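Beta-N-acetylhexosaminidase (Thermotoga neapolitana, PDB 5C0Q) probably hydrolyses terminal non-reducing N-acetyl-D-hexosamine residues from N-acetyl-beta-D-hexosaminides as a family 3 glycoside hydrolase, and binds zinc. Local coordinates at the interface of chains A and B. Residues are numbered along the deposited sequence; one frame, centred on the assembly and turned at random. Chains: chain A/B, Beta-N-acetylhexosaminidase.

Contact 1: the interface of chains A and B. Residues chain A 325, 328-329, 448-449, 451, 453-454; chain B 79, 83.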
ATOM      1  N   ILE A 325      13.245   5.173   5.052  1.00 17.52           N
ATOM      2  CA  ILE A 325      13.220   5.567   3.655  1.00 15.51           C
ATOM      3  C   ILE A 325      13.623   7.033   3.531  1.00 14.97           C
ATOM      4  O   ILE A 325      14.351   7.404   2.611  1.00 17.24           O
ATOM      5  CB  ILE A 325      11.816   5.311   3.054  1.00 14.23           C
ATOM      6  CG1 ILE A 325      11.575   3.813   2.930  1.00 12.36           C
ATOM      7  CG2 ILE A 325      11.640   5.952   1.710  1.00 12.21           C
ATOM      8  CD1 ILE A 325      10.181   3.452   2.632  1.00 12.28           C
ATOM      9  N   VAL A 328      17.480   7.277   4.055  1.00 16.64           N
ATOM     10  CA  VAL A 328      18.228   6.875   2.885  1.00 16.60           C
ATOM     11  C   VAL A 328      18.265   8.052   1.918  1.00 15.98           C
ATOM     12  O   VAL A 328      19.324   8.434   1.425  1.00 17.00           O
ATOM     13  CB  VAL A 328      17.634   5.619   2.200  1.00 15.32           C
ATOM     14  CG1 VAL A 328      18.310   5.363   0.849  1.00 10.71           C
ATOM     15  CG2 VAL A 328      17.793   4.404   3.100  1.00 13.00           C
ATOM     16  N   ALA A 329      17.100   8.634   1.693  1.00 14.86           N
ATOM     17  CA  ALA A 329      16.978   9.759   0.810  1.00 15.90           C
ATOM     18  C   ALA A 329      17.822  10.929   1.318  1.00 16.15           C
ATOM     19  O   ALA A 329      18.485  11.557   0.551  1.00 17.01           O
ATOM     20  CB  ALA A 329      15.536  10.152   0.651  1.00 13.81           C
ATOM     21  N   HIS A 448      20.587  11.082  -6.656  1.00 17.95           N
ATOM     22  CA  HIS A 448      20.665   9.653  -6.904  1.00 16.05           C
ATOM     23  C   HIS A 448      19.306   9.034  -7.022  1.00 19.10           C
ATOM     24  O   HIS A 448      19.188   7.830  -6.957  1.00 20.13           O
ATOM     25  CB  HIS A 448      21.450   8.945  -5.809  1.00 14.32           C
ATOM     26  CG  HIS A 448      22.852   9.448  -5.650  1.00 20.12           C
ATOM     27  ND1 HIS A 448      23.228  10.294  -4.632  1.00 20.89           N
ATOM     28  CD2 HIS A 448      23.974   9.202  -6.366  1.00 18.33           C
ATOM     29  CE1 HIS A 448      24.519  10.549  -4.727  1.00 21.89           C
ATOM     30  NE2 HIS A 448      24.993   9.902  -5.771  1.00 22.42           N
ATOM     31  N   SER A 449      18.297   9.883  -7.196  1.00 18.58           N
ATOM     32  CA  SER A 449      16.895   9.495  -7.286  1.00 15.76           C
ATOM     33  C   SER A 449      15.973  10.597  -7.827  1.00 17.90           C
ATOM     34  O   SER A 449      16.230  11.768  -7.634  1.00 16.91           O
ATOM     35  CB  SER A 449      16.400   9.071  -5.911  1.00 18.61           C
ATOM     36  OG  SER A 449      15.022   8.762  -5.920  1.00 25.53           O
ATOM     37  N   LYS A 451      12.682  10.431  -6.884  1.00 16.72           N
ATOM     38  CA  LYS A 451      11.496  10.274  -6.033  1.00 14.28           C
ATOM     39  C   LYS A 451      11.232  11.504  -5.191  1.00 15.75           C
ATOM     40  O   LYS A 451      12.158  12.095  -4.654  1.00 18.66           O
ATOM     41  CB  LYS A 451      11.639   9.081  -5.081  1.00 13.65           C
ATOM     42  CG  LYS A 451      11.779   7.767  -5.696  1.00 14.86           C
ATOM     43  CD  LYS A 451      10.586   7.406  -6.465  1.00 15.67           C
ATOM     44  CE  LYS A 451      10.634   5.953  -6.848  1.00 18.91           C
ATOM     45  NZ  LYS A 451       9.620   5.575  -7.829  1.00 20.56           N
ATOM     46  N   ILE A 453      10.526  12.066  -2.140  1.00 16.26           N
ATOM     47  CA  ILE A 453      11.215  12.158  -0.867  1.00 11.57           C
ATOM     48  C   ILE A 453      12.664  12.615  -1.023  1.00 15.98           C
ATOM     49  O   ILE A 453      13.158  13.372  -0.200  1.00 17.71           O
ATOM     50  CB  ILE A 453      11.143  10.812  -0.099  1.00 12.41           C
ATOM     51  CG1 ILE A 453      11.734  10.932   1.299  1.00 14.10           C
ATOM     52  CG2 ILE A 453      11.819   9.701  -0.849  1.00 15.09           C
ATOM     53  CD1 ILE A 453      11.091  11.992   2.116  1.00 13.57           C
ATOM     54  N   SER A 454      13.314  12.210  -2.114  1.00 17.02           N
ATOM     55  CA  SER A 454      14.682  12.607  -2.425  1.00 14.50           C
ATOM     56  C   SER A 454      14.744  14.100  -2.831  1.00 16.95           C
ATOM     57  O   SER A 454      15.594  14.846  -2.373  1.00 19.24           O
ATOM     58  CB  SER A 454      15.256  11.730  -3.565  1.00 16.04           C
ATOM     59  OG  SER A 454      15.665  10.437  -3.171  1.00 16.12           O
TER
ATOM     60  N   PRO B  79      13.702   5.461  -2.742  1.00 12.93           N
ATOM     61  CA  PRO B  79      14.572   6.121  -3.723  1.00 11.57           C
ATOM     62  C   PRO B  79      15.190   5.151  -4.726  1.00 15.26           C
ATOM     63  O   PRO B  79      15.354   5.479  -5.884  1.00 16.67           O
ATOM     64  CB  PRO B  79      15.682   6.702  -2.877  1.00 11.54           C
ATOM     65  CG  PRO B  79      15.145   6.875  -1.604  1.00 14.05           C
ATOM     66  CD  PRO B  79      14.113   5.792  -1.383  1.00 13.68           C
ATOM     67  N   ALA B  83      20.502   5.148  -4.839  1.00 14.52           N
ATOM     68  CA  ALA B  83      20.557   5.915  -3.608  1.00 13.31           C
ATOM     69  C   ALA B  83      20.936   5.063  -2.412  1.00 15.30           C
ATOM     70  O   ALA B  83      21.681   5.498  -1.559  1.00 17.83           O
ATOM     71  CB  ALA B  83      19.225   6.624  -3.371  1.00 10.35           C
TER
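B:Pro79 pushes its ring into a hollow of chain A formed by helix 324-331, the start of helix 452-463 and the loop before it, and buries 85 Å² there. The ring carbons are spread over several walls. CD points to A:Ile325, whose CG2 branch lies 4.0 Å from it, the two side chains crossing obliquely. CG sits between A:Ser454 OG and the methyl of A:Ala329, whose CB lies 4.0 Å from B:Pro79 CG. CB faces two serine hydroxyls, and the distance to A:Ser454 OG is 3.7 Å. On the backbone side of the proline, A:Lys451 lays its CG 3.8 Å from B:Pro79 CA. A:Ser449 holds OG anti to its own nitrogen (chi1 176°), which turns the hydroxyl toward the proline carbonyl; the link from OG to B:Pro79 O, at 3.3 Å, is weak. The same OG is better fixed from within its chain, since A:Lys451 N donates to it over 3.0 Å in a nearly straight bond (170° at H). Farther along, A:His448 rests its CB against B:Ala83 CA, 3.8 Å away, in the middle of the partner's short helix 81-85. This mostly apolar socket for one proline probably helps set how the two copies dock, if the deposited dimer is the biological one.

Contact 2: the interface of chains A and B. Residues chain A 42, 46, 74, 325; chain B 75-77.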
ATOM      1  N   GLU A  42       3.164  11.079   0.431  1.00 14.63           N
ATOM      2  CA  GLU A  42       4.048  10.068   0.958  1.00 12.84           C
ATOM      3  C   GLU A  42       5.410  10.641   1.435  1.00 17.85           C
ATOM      4  O   GLU A  42       5.923  10.227   2.468  1.00 18.90           O
ATOM      5  CB  GLU A  42       4.230   8.959  -0.056  1.00 10.62           C
ATOM      6  CG  GLU A  42       5.107   7.864   0.485  1.00 12.36           C
ATOM      7  CD  GLU A  42       4.885   6.561  -0.187  1.00 14.18           C
ATOM      8  OE1 GLU A  42       5.641   6.224  -1.073  1.00 19.16           O
ATOM      9  OE2 GLU A  42       3.945   5.847   0.142  1.00 17.87           O
ATOM     10  N   LEU A  46       6.587   9.855   5.263  1.00 14.40           N
ATOM     11  CA  LEU A  46       7.875   9.270   5.539  1.00 11.65           C
ATOM     12  C   LEU A  46       8.750  10.178   6.365  1.00 15.44           C
ATOM     13  O   LEU A  46       9.383   9.744   7.306  1.00 18.89           O
ATOM     14  CB  LEU A  46       8.590   8.935   4.233  1.00 11.70           C
ATOM     15  CG  LEU A  46       7.837   7.874   3.436  1.00 12.05           C
ATOM     16  CD1 LEU A  46       8.470   7.625   2.191  1.00 11.17           C
ATOM     17  CD2 LEU A  46       7.676   6.603   4.230  1.00 13.63           C
ATOM     18  N   TYR A  74      -1.566   1.702   1.693  1.00 14.23           N
ATOM     19  CA  TYR A  74      -0.779   0.506   1.960  1.00 13.00           C
ATOM     20  C   TYR A  74      -1.609  -0.701   2.405  1.00 12.85           C
ATOM     21  O   TYR A  74      -1.137  -1.820   2.421  1.00 17.87           O
ATOM     22  CB  TYR A  74       0.279   0.824   3.025  1.00 11.41           C
ATOM     23  CG  TYR A  74       0.940   2.163   2.787  1.00 13.41           C
ATOM     24  CD1 TYR A  74       1.878   2.334   1.763  1.00 13.68           C
ATOM     25  CD2 TYR A  74       0.611   3.261   3.557  1.00 12.98           C
ATOM     26  CE1 TYR A  74       2.452   3.564   1.537  1.00 13.53           C
ATOM     27  CE2 TYR A  74       1.201   4.459   3.374  1.00  9.13           C
ATOM     28  CZ  TYR A  74       2.111   4.623   2.348  1.00 14.44           C
ATOM     29  OH  TYR A  74       2.697   5.859   2.136  1.00 19.61           O
ATOM     30  N   ILE A 325      13.245   5.173   5.052  1.00 17.52           N
ATOM     31  CA  ILE A 325      13.220   5.567   3.655  1.00 15.51           C
ATOM     32  C   ILE A 325      13.623   7.033   3.531  1.00 14.97           C
ATOM     33  O   ILE A 325      14.351   7.404   2.611  1.00 17.24           O
ATOM     34  CB  ILE A 325      11.816   5.311   3.054  1.00 14.23           C
ATOM     35  CG1 ILE A 325      11.575   3.813   2.930  1.00 12.36           C
ATOM     36  CG2 ILE A 325      11.640   5.952   1.710  1.00 12.21           C
ATOM     37  CD1 ILE A 325      10.181   3.452   2.632  1.00 12.28           C
TER
ATOM     38  N   VAL B  75       3.552  -1.014  -0.802  1.00 10.14           N
ATOM     39  CA  VAL B  75       4.875  -0.825  -0.259  1.00 12.28           C
ATOM     40  C   VAL B  75       5.232   0.610  -0.413  1.00 13.78           C
ATOM     41  O   VAL B  75       5.149   1.124  -1.495  1.00 18.13           O
ATOM     42  CB  VAL B  75       5.905  -1.732  -0.971  1.00 11.40           C
ATOM     43  CG1 VAL B  75       7.320  -1.441  -0.518  1.00  8.76           C
ATOM     44  CG2 VAL B  75       5.534  -3.149  -0.725  1.00 10.24           C
ATOM     45  N   PRO B  76       5.578   1.281   0.679  1.00 14.11           N
ATOM     46  CA  PRO B  76       5.941   2.678   0.474  1.00 13.93           C
ATOM     47  C   PRO B  76       7.107   2.773  -0.451  1.00 14.61           C
ATOM     48  O   PRO B  76       7.978   1.949  -0.387  1.00 19.73           O
ATOM     49  CB  PRO B  76       6.290   3.185   1.879  1.00 12.44           C
ATOM     50  CG  PRO B  76       6.489   2.010   2.663  1.00 14.85           C
ATOM     51  CD  PRO B  76       5.707   0.885   2.076  1.00 14.40           C
ATOM     52  N   SER B  77       7.117   3.822  -1.236  1.00 15.54           N
ATOM     53  CA  SER B  77       8.086   4.075  -2.265  1.00 15.13           C
ATOM     54  C   SER B  77       9.497   4.357  -1.712  1.00 16.13           C
ATOM     55  O   SER B  77       9.667   4.938  -0.662  1.00 19.81           O
ATOM     56  CB  SER B  77       7.582   5.239  -3.111  1.00 12.37           C
ATOM     57  OG  SER B  77       8.422   5.494  -4.183  1.00 25.40           O
TER
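A:Glu42 reaches across to the chain B segment B:Pro76-B:Ser77 from the first turn of helix 42-53. CB and CG act as the spacer: with CG anti to the backbone nitrogen (chi1 -178°), the chain runs out extended and carries the carboxylate to the partner's backbone. There CD lies 4.1 Å from B:Pro76 CA, and the two side chains cross at about a right angle. Of the tip atoms, OE1 accepts a hydrogen bond from B:Ser77 N at 2.8 Å (156° at H), the donor standing 41° out of the carboxylate plane. OE2 sits 3.8 Å from B:Pro76 CA and in plane at the edge of the A:Tyr74 ring; its approach to the tyrosine hydroxyl is modelled too short to be trusted. Without this carboxylate, as with an alanine here, the B:Ser77 amide is likely to lose its acceptor and the packing on B:Pro76 to thin. A:Tyr74 packs on that proline too, CE1 to B:Pro76 CA 3.8 Å, while A:Ile325 brings CD1 to 4.0 Å from B:Pro76 CG. In the fold, residues 75-77 belong to the long connection between strand 59-62 and helix 81-85; in chain B this connection passes between helices 42-53 and 324-331 of chain A, beside A:Tyr74 of the equivalent connection.

Contact 3: the interface of chains A and B. Residues chain A 332, 334, 433, 448; chain B 82, 86.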
ATOM      1  N   ALA A 332      21.763  10.132   0.907  1.00 20.23           N
ATOM      2  CA  ALA A 332      22.218   9.956  -0.463  1.00 16.86           C
ATOM      3  C   ALA A 332      22.281  11.268  -1.233  1.00 21.43           C
ATOM      4  O   ALA A 332      22.271  11.268  -2.456  1.00 25.19           O
ATOM      5  CB  ALA A 332      21.347   8.975  -1.207  1.00 14.03           C
ATOM      6  N   GLU A 334      24.266  14.614  -2.302  1.00 24.74           N
ATOM      7  CA  GLU A 334      25.547  15.322  -2.409  1.00 28.50           C
ATOM      8  C   GLU A 334      25.314  16.717  -3.010  1.00 27.70           C
ATOM      9  O   GLU A 334      24.561  16.900  -3.966  1.00 24.84           O
ATOM     10  CB  GLU A 334      26.577  14.521  -3.253  1.00 25.00           C
ATOM     11  CG  GLU A 334      26.620  12.995  -3.009  1.00 24.89           C
ATOM     12  CD  GLU A 334      27.590  12.215  -3.927  1.00 38.83           C
ATOM     13  OE1 GLU A 334      28.808  12.339  -3.715  1.00 51.35           O
ATOM     14  OE2 GLU A 334      27.170  11.440  -4.834  1.00 38.95           O
ATOM     15  N   PRO A 433      23.995  10.181 -12.373  1.00 31.61           N
ATOM     16  CA  PRO A 433      24.903  11.006 -11.583  1.00 36.62           C
ATOM     17  C   PRO A 433      26.264  11.198 -12.240  1.00 37.71           C
ATOM     18  O   PRO A 433      27.075  11.947 -11.715  1.00 33.79           O
ATOM     19  CB  PRO A 433      25.025  10.226 -10.276  1.00 32.46           C
ATOM     20  CG  PRO A 433      24.824   8.829 -10.683  1.00 35.80           C
ATOM     21  CD  PRO A 433      23.819   8.847 -11.797  1.00 35.43           C
ATOM     22  N   HIS A 448      20.587  11.082  -6.656  1.00 17.95           N
ATOM     23  CA  HIS A 448      20.665   9.653  -6.904  1.00 16.05           C
ATOM     24  C   HIS A 448      19.306   9.034  -7.022  1.00 19.10           C
ATOM     25  O   HIS A 448      19.188   7.830  -6.957  1.00 20.13           O
ATOM     26  CB  HIS A 448      21.450   8.945  -5.809  1.00 14.32           C
ATOM     27  CG  HIS A 448      22.852   9.448  -5.650  1.00 20.12           C
ATOM     28  ND1 HIS A 448      23.228  10.294  -4.632  1.00 20.89           N
ATOM     29  CD2 HIS A 448      23.974   9.202  -6.366  1.00 18.33           C
ATOM     30  CE1 HIS A 448      24.519  10.549  -4.727  1.00 21.89           C
ATOM     31  NE2 HIS A 448      24.993   9.902  -5.771  1.00 22.42           N
TER
ATOM     32  N   LEU B  82      20.394   2.869  -6.389  1.00 14.45           N
ATOM     33  CA  LEU B  82      21.483   3.798  -6.582  1.00 12.97           C
ATOM     34  C   LEU B  82      21.612   4.675  -5.367  1.00 15.16           C
ATOM     35  O   LEU B  82      22.699   4.901  -4.885  1.00 20.65           O
ATOM     36  CB  LEU B  82      21.321   4.640  -7.839  1.00 14.58           C
ATOM     37  CG  LEU B  82      22.581   5.476  -8.076  1.00 18.34           C
ATOM     38  CD1 LEU B  82      23.675   4.630  -8.640  1.00 13.01           C
ATOM     39  CD2 LEU B  82      22.321   6.610  -9.017  1.00 22.33           C
ATOM     40  N   LYS B  86      24.651   4.504  -1.884  1.00 14.43           N
ATOM     41  CA  LYS B  86      25.411   5.578  -1.276  1.00 13.13           C
ATOM     42  C   LYS B  86      25.382   5.528   0.228  1.00 17.61           C
ATOM     43  O   LYS B  86      26.123   6.222   0.862  1.00 19.78           O
ATOM     44  CB  LYS B  86      24.899   6.949  -1.743  1.00 13.16           C
ATOM     45  CG  LYS B  86      25.238   7.292  -3.198  1.00 18.60           C
ATOM     46  CD  LYS B  86      26.756   7.483  -3.336  1.00 21.21           C
ATOM     47  CE  LYS B  86      27.214   7.921  -4.739  1.00 38.07           C
ATOM     48  NZ  LYS B  86      27.628   9.371  -4.880  1.00 31.28           N
TER
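Helix 81-85 of chain B, with B:Lys86 just beyond it, meets the A:His448 loop, the start of strand 334-335 and the 3-10 helix 433-438 of chain A. In this family 3 glycoside hydrolase A:Glu334, A:His448 and B:Lys86 correspond to the residues of one zinc-binding site. The lysine chain, bent at chi2 (-68°) and again at chi4, crosses the imidazole at about a right angle. Its CG stands over the ring centre, 3.7 Å from the A:His448 centroid, in a CH-pi contact. The second bend brings NZ down beside A:His448 NE2, 2.8 Å away and still above the ring plane, and a salt bridge joins it to A:Glu334 OE2, although its modelled length is too short to carry weight. At the ring edge, on the other nitrogen, A:His448 ND1 donates to A:Ala332 O over 2.6 Å (154° at H). The acceptor lies nearly in the ring plane, 7° out, which fixes the ring's rotation and directs NE2 toward the lysine and glutamate. Replacing the imidazole with a leucine is likely to leave B:Lys86 and the zinc site without their nitrogen partner. Beside this group B:Leu82 turns CD2 to 3.7 Å from A:Pro433 CG and 4.1 Å from A:His448 CA.

Contact 4: the interface of chains A and B. Residues chain A 78, 83-84, 91, 95; chain B 324, 327-328.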
ATOM      1  N   PHE A  78     -11.216  -2.807   1.857  1.00 17.29           N
ATOM      2  CA  PHE A  78     -12.107  -3.780   2.479  1.00 15.14           C
ATOM      3  C   PHE A  78     -13.539  -3.325   2.253  1.00 17.93           C
ATOM      4  O   PHE A  78     -13.810  -2.140   2.261  1.00 16.73           O
ATOM      5  CB  PHE A  78     -11.782  -3.876   3.973  1.00 17.98           C
ATOM      6  CG  PHE A  78     -12.363  -5.077   4.667  1.00 14.63           C
ATOM      7  CD1 PHE A  78     -12.047  -6.349   4.239  1.00 12.06           C
ATOM      8  CD2 PHE A  78     -13.203  -4.922   5.761  1.00 11.44           C
ATOM      9  CE1 PHE A  78     -12.557  -7.420   4.864  1.00 12.62           C
ATOM     10  CE2 PHE A  78     -13.748  -6.007   6.376  1.00 10.76           C
ATOM     11  CZ  PHE A  78     -13.428  -7.254   5.943  1.00 13.85           C
ATOM     12  N   ALA A  83     -20.621  -5.356   5.408  1.00 17.07           N
ATOM     13  CA  ALA A  83     -20.392  -6.583   4.686  1.00 13.61           C
ATOM     14  C   ALA A  83     -19.779  -7.665   5.581  1.00 17.56           C
ATOM     15  O   ALA A  83     -20.145  -8.822   5.486  1.00 19.76           O
ATOM     16  CB  ALA A  83     -19.528  -6.305   3.485  1.00 13.21           C
ATOM     17  N   ALA A  84     -18.837  -7.294   6.433  1.00 17.87           N
ATOM     18  CA  ALA A  84     -18.220  -8.252   7.334  1.00 11.97           C
ATOM     19  C   ALA A  84     -19.219  -8.947   8.264  1.00 15.08           C
ATOM     20  O   ALA A  84     -19.121 -10.137   8.487  1.00 15.38           O
ATOM     21  CB  ALA A  84     -17.171  -7.578   8.146  1.00 13.75           C
ATOM     22  N   PHE A  91     -13.270 -13.998   9.418  1.00 15.77           N
ATOM     23  CA  PHE A  91     -12.797 -13.173   8.336  1.00 11.53           C
ATOM     24  C   PHE A  91     -12.537 -11.753   8.760  1.00 13.18           C
ATOM     25  O   PHE A  91     -11.677 -11.105   8.200  1.00 16.40           O
ATOM     26  CB  PHE A  91     -13.754 -13.215   7.161  1.00 14.42           C
ATOM     27  CG  PHE A  91     -13.658 -14.485   6.382  1.00 17.08           C
ATOM     28  CD1 PHE A  91     -12.632 -14.663   5.449  1.00 16.13           C
ATOM     29  CD2 PHE A  91     -14.538 -15.508   6.589  1.00 14.74           C
ATOM     30  CE1 PHE A  91     -12.501 -15.819   4.767  1.00 12.98           C
ATOM     31  CE2 PHE A  91     -14.424 -16.674   5.884  1.00 15.29           C
ATOM     32  CZ  PHE A  91     -13.396 -16.830   4.963  1.00 14.83           C
ATOM     33  N   TYR A  95      -8.894 -10.056   8.485  1.00 15.24           N
ATOM     34  CA  TYR A  95      -8.700  -8.789   7.825  1.00 11.64           C
ATOM     35  C   TYR A  95      -7.861  -7.866   8.684  1.00 13.59           C
ATOM     36  O   TYR A  95      -6.862  -7.306   8.231  1.00 14.39           O
ATOM     37  CB  TYR A  95     -10.040  -8.135   7.462  1.00 14.16           C
ATOM     38  CG  TYR A  95      -9.860  -6.677   7.232  1.00 14.79           C
ATOM     39  CD1 TYR A  95      -9.089  -6.222   6.157  1.00 13.90           C
ATOM     40  CD2 TYR A  95     -10.406  -5.742   8.089  1.00 12.73           C
ATOM     41  CE1 TYR A  95      -8.863  -4.900   5.950  1.00 11.10           C
ATOM     42  CE2 TYR A  95     -10.195  -4.411   7.869  1.00 12.56           C
ATOM     43  CZ  TYR A  95      -9.417  -4.002   6.773  1.00 11.68           C
ATOM     44  OH  TYR A  95      -9.179  -2.689   6.536  1.00 14.22           O
TER
ATOM     45  N   LEU B 324      -8.780 -13.074   1.296  1.00 13.81           N
ATOM     46  CA  LEU B 324      -9.845 -13.177   2.272  1.00 14.00           C
ATOM     47  C   LEU B 324     -10.846 -12.095   1.985  1.00 16.91           C
ATOM     48  O   LEU B 324     -12.055 -12.282   2.160  1.00 20.40           O
ATOM     49  CB  LEU B 324      -9.340 -13.037   3.714  1.00 14.99           C
ATOM     50  CG  LEU B 324      -8.769 -11.684   4.131  1.00 15.73           C
ATOM     51  CD1 LEU B 324      -9.812 -10.841   4.829  1.00 13.12           C
ATOM     52  CD2 LEU B 324      -7.504 -11.815   4.994  1.00 15.19           C
ATOM     53  N   GLU B 327     -13.336 -13.068  -0.436  1.00 16.35           N
ATOM     54  CA  GLU B 327     -14.351 -13.974   0.133  1.00 17.51           C
ATOM     55  C   GLU B 327     -15.409 -13.205   0.933  1.00 17.96           C
ATOM     56  O   GLU B 327     -16.570 -13.513   0.873  1.00 20.85           O
ATOM     57  CB  GLU B 327     -13.741 -15.055   1.037  1.00 16.25           C
ATOM     58  CG  GLU B 327     -13.416 -16.343   0.347  1.00 26.17           C
ATOM     59  CD  GLU B 327     -14.613 -17.162  -0.134  1.00 37.90           C
ATOM     60  OE1 GLU B 327     -15.438 -17.546   0.700  1.00 31.40           O
ATOM     61  OE2 GLU B 327     -14.708 -17.488  -1.344  1.00 43.44           O
ATOM     62  N   VAL B 328     -14.984 -12.216   1.695  1.00 16.93           N
ATOM     63  CA  VAL B 328     -15.914 -11.429   2.461  1.00 14.74           C
ATOM     64  C   VAL B 328     -16.914 -10.805   1.495  1.00 16.56           C
ATOM     65  O   VAL B 328     -18.121 -10.864   1.733  1.00 20.16           O
ATOM     66  CB  VAL B 328     -15.199 -10.357   3.308  1.00 13.97           C
ATOM     67  CG1 VAL B 328     -16.145  -9.391   3.845  1.00 12.69           C
ATOM     68  CG2 VAL B 328     -14.447 -10.998   4.416  1.00 14.06           C
TER
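B:Val328 sets CG1 anti to its backbone nitrogen (chi1 168°), which spreads its methyls over two aromatic residues of chain A: CG1 lies 4.0 Å from A:Phe78 CZ, and CG2 sits between A:Phe78 and A:Phe91, 3.6 Å from A:Phe91 CB. One turn earlier in helix 324-331, B:Leu324 takes the crowded position between backbone nitrogen and carbonyl carbon (chi1 66°), and its CD1 comes to 3.8 Å from A:Tyr95 CB. A:Phe91 carries much of the contact, hiding 52 Å². Its side chain slides past those of B:Leu324 and B:Val328 in the opposite direction, so that successive atoms meet successive partners: CB touches the valine, CD1 approaches B:Leu324 CB at 4.1 Å, and CE1 reaches B:Glu327 CB at 4.0 Å. The glutamate offers its aliphatic stem here, and its carboxylate plane is turned 43° from the phenylalanine ring; the residue is also a ligand of a zinc site. Behind the valine, A:Phe78 and A:Tyr95 lie face against face, with A:Tyr95 CG 3.6 Å above the centre of the A:Phe78 ring, and this pairing likely holds A:Phe78 for its crossing, at about a right angle, with B:Val328. The patch packs helix 324-331 against helices 81-85 and 90-106 of the other copy, an apolar seam that probably supports the pairing of chains in this assembly.

Contacts 1 and 3 lie side by side, their C-alpha centres about 8 Å apart, and share A:His448, which meets the partner through its backbone side in one and its ring in the other. Contact 2, about 11 Å from contact 1, is joined to it by A:Ile325. Contact 4 stands about 36 Å from contact 1 and about 43 Å from contact 3, with the chain roles exchanged. Its two-fold twin falls on the helix of contact 1, so helix 324-331 recurs in contacts 1, 2 and 4. Helix 81-85 likewise serves contacts 1 and 3 from chain B and contact 4 from chain A, Ala83 taking part in contacts 1 and 4.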